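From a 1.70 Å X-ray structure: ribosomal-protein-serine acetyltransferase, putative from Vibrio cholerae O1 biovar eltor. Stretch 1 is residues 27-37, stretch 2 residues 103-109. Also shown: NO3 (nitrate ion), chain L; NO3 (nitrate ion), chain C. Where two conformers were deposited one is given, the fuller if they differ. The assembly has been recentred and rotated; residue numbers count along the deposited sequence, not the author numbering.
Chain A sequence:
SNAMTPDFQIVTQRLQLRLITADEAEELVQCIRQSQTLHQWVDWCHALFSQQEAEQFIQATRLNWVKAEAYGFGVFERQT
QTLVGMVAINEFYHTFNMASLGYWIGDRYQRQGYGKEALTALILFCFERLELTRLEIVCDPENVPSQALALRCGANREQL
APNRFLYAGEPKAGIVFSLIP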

# COMPACT_ATOMS: atom_id res chain seq x y z
N GLU A 27 14.06 2.90 -28.38
CA GLU A 27 13.50 1.57 -28.19
C GLU A 27 12.16 1.62 -27.44
O GLU A 27 11.23 0.86 -27.73
CB GLU A 27 14.49 0.69 -27.44
CG GLU A 27 15.67 0.21 -28.29
CD GLU A 27 16.85 1.19 -28.39
OE1 GLU A 27 16.68 2.42 -28.22
OE2 GLU A 27 17.97 0.70 -28.65
N LEU A 28 12.06 2.52 -26.46
CA LEU A 28 10.82 2.67 -25.70
C LEU A 28 9.73 3.32 -26.58
O LEU A 28 8.56 2.94 -26.52
CB LEU A 28 11.08 3.50 -24.44
CG LEU A 28 9.83 3.78 -23.58
CD1 LEU A 28 9.15 2.49 -23.15
CD2 LEU A 28 10.18 4.64 -22.36
N VAL A 29 10.13 4.32 -27.36
CA VAL A 29 9.22 4.96 -28.32
C VAL A 29 8.68 3.94 -29.33
O VAL A 29 7.45 3.86 -29.50
CB VAL A 29 9.91 6.15 -29.04
CG1 VAL A 29 9.18 6.50 -30.34
CG2 VAL A 29 9.94 7.33 -28.11
N GLN A 30 9.55 3.13 -29.94
CA GLN A 30 9.14 2.04 -30.83
C GLN A 30 8.12 1.13 -30.16
O GLN A 30 7.13 0.76 -30.79
CB GLN A 30 10.31 1.18 -31.35
CG GLN A 30 9.88 -0.16 -32.07
CD GLN A 30 11.01 -0.98 -32.71
OE1 GLN A 30 11.92 -0.42 -33.29
NE2 GLN A 30 10.93 -2.32 -32.62
N CYS A 31 8.36 0.77 -28.91
CA CYS A 31 7.50 -0.19 -28.23
C CYS A 31 6.05 0.33 -28.12
O CYS A 31 5.10 -0.44 -28.29
CB CYS A 31 8.07 -0.55 -26.86
SG CYS A 31 7.17 -1.85 -26.00
N ILE A 32 5.90 1.63 -27.87
CA ILE A 32 4.58 2.23 -27.77
C ILE A 32 4.02 2.48 -29.16
O ILE A 32 2.83 2.22 -29.41
CB ILE A 32 4.67 3.55 -26.98
CG1 ILE A 32 5.09 3.24 -25.54
CG2 ILE A 32 3.33 4.34 -27.06
CD1 ILE A 32 4.09 2.40 -24.78
N ARG A 33 4.87 2.97 -30.07
CA ARG A 33 4.39 3.35 -31.39
C ARG A 33 3.85 2.14 -32.12
O ARG A 33 2.99 2.29 -33.00
CB ARG A 33 5.47 3.99 -32.22
CG ARG A 33 5.24 5.43 -32.58
CD ARG A 33 5.77 6.33 -31.56
NE ARG A 33 5.78 7.71 -32.04
CZ ARG A 33 4.91 8.66 -31.68
NH1 ARG A 33 3.91 8.39 -30.84
NH2 ARG A 33 5.04 9.89 -32.18
N GLN A 34 4.41 0.96 -31.81
CA GLN A 34 4.04 -0.24 -32.57
C GLN A 34 2.76 -0.86 -32.02
O GLN A 34 2.15 -1.68 -32.72
CB GLN A 34 5.13 -1.30 -32.55
CG GLN A 34 6.28 -0.93 -33.49
CD GLN A 34 5.83 -0.72 -34.92
OE1 GLN A 34 5.12 -1.58 -35.46
NE2 GLN A 34 6.26 0.38 -35.60
N SER A 35 2.33 -0.44 -30.85
CA SER A 35 1.17 -1.05 -30.21
C SER A 35 -0.15 -0.35 -30.57
O SER A 35 -0.27 0.86 -30.43
CB SER A 35 1.34 -1.06 -28.70
OG SER A 35 0.10 -1.50 -28.13
N GLN A 36 -1.14 -1.12 -31.01
CA GLN A 36 -2.47 -0.57 -31.30
C GLN A 36 -3.12 0.06 -30.06
O GLN A 36 -3.88 1.04 -30.17
CB GLN A 36 -3.36 -1.69 -31.83
CG GLN A 36 -4.82 -1.31 -32.04
CD GLN A 36 -5.60 -2.42 -32.74
OE1 GLN A 36 -5.11 -3.54 -32.87
NE2 GLN A 36 -6.80 -2.11 -33.16
N THR A 37 -2.80 -0.51 -28.90
CA THR A 37 -3.56 -0.20 -27.66
C THR A 37 -2.79 0.34 -26.46
O THR A 37 -3.41 0.93 -25.57
CB THR A 37 -4.33 -1.43 -27.13
OG1 THR A 37 -3.39 -2.46 -26.80
CG2 THR A 37 -5.33 -1.91 -28.15
N TYR A 103 2.29 -3.79 -14.91
CA TYR A 103 2.96 -4.29 -16.09
C TYR A 103 2.24 -3.83 -17.35
O TYR A 103 1.05 -3.44 -17.30
CB TYR A 103 3.03 -5.86 -16.13
CG TYR A 103 1.65 -6.46 -15.81
CD1 TYR A 103 0.74 -6.70 -16.83
CD2 TYR A 103 1.29 -6.73 -14.50
CE1 TYR A 103 -0.58 -7.23 -16.52
CE2 TYR A 103 0.01 -7.25 -14.17
CZ TYR A 103 -0.90 -7.48 -15.18
OH TYR A 103 -2.15 -8.01 -14.85
N TRP A 104 2.94 -3.90 -18.47
CA TRP A 104 2.28 -3.71 -19.76
C TRP A 104 3.13 -4.45 -20.77
O TRP A 104 4.33 -4.41 -20.73
CB TRP A 104 2.06 -2.23 -20.09
CG TRP A 104 3.23 -1.31 -19.95
CD1 TRP A 104 3.51 -0.52 -18.90
CD2 TRP A 104 4.25 -1.10 -20.93
NE1 TRP A 104 4.67 0.21 -19.17
CE2 TRP A 104 5.13 -0.13 -20.40
CE3 TRP A 104 4.49 -1.62 -22.20
CZ2 TRP A 104 6.25 0.32 -21.12
CZ3 TRP A 104 5.58 -1.17 -22.92
CH2 TRP A 104 6.46 -0.21 -22.37
N ILE A 105 2.48 -5.22 -21.64
CA ILE A 105 3.24 -6.03 -22.57
C ILE A 105 2.59 -5.83 -23.95
O ILE A 105 1.37 -5.81 -24.04
CB ILE A 105 3.18 -7.57 -22.23
CG1 ILE A 105 3.66 -7.85 -20.79
CG2 ILE A 105 3.96 -8.40 -23.26
CD1 ILE A 105 5.18 -7.73 -20.62
N GLY A 106 3.44 -5.65 -24.96
CA GLY A 106 2.96 -5.44 -26.32
C GLY A 106 2.20 -6.67 -26.78
O GLY A 106 2.61 -7.81 -26.52
N ASP A 107 1.09 -6.38 -27.45
CA ASP A 107 0.13 -7.29 -28.02
C ASP A 107 0.81 -8.54 -28.69
O ASP A 107 0.49 -9.69 -28.36
CB ASP A 107 -0.76 -6.43 -28.99
CG ASP A 107 -1.03 -4.93 -28.45
OD1 ASP A 107 -2.15 -4.35 -28.67
OD2 ASP A 107 -0.16 -4.29 -27.79
N ARG A 108 1.81 -8.31 -29.54
CA ARG A 108 2.46 -9.38 -30.32
C ARG A 108 3.29 -10.33 -29.44
O ARG A 108 3.53 -11.50 -29.82
CB ARG A 108 3.31 -8.77 -31.42
CG ARG A 108 4.80 -8.72 -31.12
CD ARG A 108 5.57 -8.09 -32.26
NE ARG A 108 5.29 -6.67 -32.36
CZ ARG A 108 4.74 -6.10 -33.41
NH1 ARG A 108 4.49 -4.79 -33.36
NH2 ARG A 108 4.42 -6.82 -34.50
N TYR A 109 3.71 -9.84 -28.27
CA TYR A 109 4.61 -10.57 -27.36
C TYR A 109 3.85 -11.40 -26.31
O TYR A 109 4.32 -12.45 -25.85
CB TYR A 109 5.59 -9.59 -26.70
CG TYR A 109 6.43 -8.84 -27.73
CD1 TYR A 109 7.27 -9.53 -28.58
CD2 TYR A 109 6.31 -7.45 -27.89
CE1 TYR A 109 8.01 -8.88 -29.56
CE2 TYR A 109 7.06 -6.78 -28.88
CZ TYR A 109 7.90 -7.51 -29.71
OH TYR A 109 8.67 -6.88 -30.69
N NO3 L . 2.59 -5.15 -30.02
O1 NO3 L . 1.43 -5.73 -30.51
O2 NO3 L . 2.78 -3.78 -30.10
O3 NO3 L . 3.57 -5.94 -29.43
N NO3 C . -0.66 -6.11 -20.62
O1 NO3 C . -0.37 -5.16 -21.60
O2 NO3 C . -1.36 -5.73 -19.49
O3 NO3 C . -0.24 -7.43 -20.73
O HOH W 1 8.72 -4.15 -31.03
O HOH W 2 3.16 -3.49 -35.13

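The helix of residues 27-33 passes the strand of residues 103-105 at 73°, with the axes 11.1 Å apart at their closest. Side chains fill this gap. The backbones come nearest further along, where the CA atoms of Ser-35 and Gly-106 lie 6.1 Å apart. Gly-106 occupies the N-cap position, right before the next helix, and its O accepts a hydrogen bond from Tyr-109 N at 2.9 Å.

The apolar part of the contact centres on Trp-104. Its CA-to-CB bond points toward the helix, and chi1 of 49° (p) with chi2 of -98° carries the six-membered ring to three helix side chains. Cys-31 has chi1 t, and its SG lies 3.5 Å from Trp-104 CZ3. The sulfur sits at the ring edge, 88° off the ring normal, where aromatic hydrogens can meet a polarisable atom. Leu-28, with chi1 t and chi2 p, also reaches the edge; its CD1 is 3.9 Å from Trp-104 CH2. Ile-32 is m at both chi angles. This places its CD1 over one face of the indole, 4.3 Å from Trp-104 CH2. The CA-to-CB bonds of all three helix residues point sideways, so the contact depends on their rotamers as well as on the backbone.

The polar part centres on Asp-107, whose CA-to-CB bond points toward stretch 1. With chi1 of -35° (m), its carboxylate meets two hydroxyls in the loop after the helix. Ser-35 OG donates to Asp-107 OD2 at 2.8 Å, and Thr-37 OG1 donates to Asp-107 OD1 at 2.9 Å. Chi1 t in Ser-35 and p in Thr-37 set the two hydroxyls against the carboxylate, one at each oxygen. Ser-35 OG also accepts from Thr-37 N at 3.2 Å, which ties the loop to itself beside the carboxylate.

At the exposed margin, the Arg-108 CA-to-CB bond points sideways, but the end of its side chain comes nearer stretch 1; chi1 is 101°, between wells. Gln-34 CB lies at the edge of the guanidinium, 3.6 Å from Arg-108 NH1. Gln-34 is m at chi1 and chi2, and this bend lets its OE1 and its own backbone O share water 2. The water donates to both and accepts from Arg-108 NH1 at 2.6 Å. Water 1 makes a second bridge, between Gln-30 NE2 and Tyr-109 OH.

A nitrate (chain L), probably from the crystallisation liquor, lies between the stretches. Arg-108 N donates to its O3 at 3.0 Å, while Ser-35 CA is 3.2 Å from its O2. A CB on Gly-106 would clash with nitrate O3.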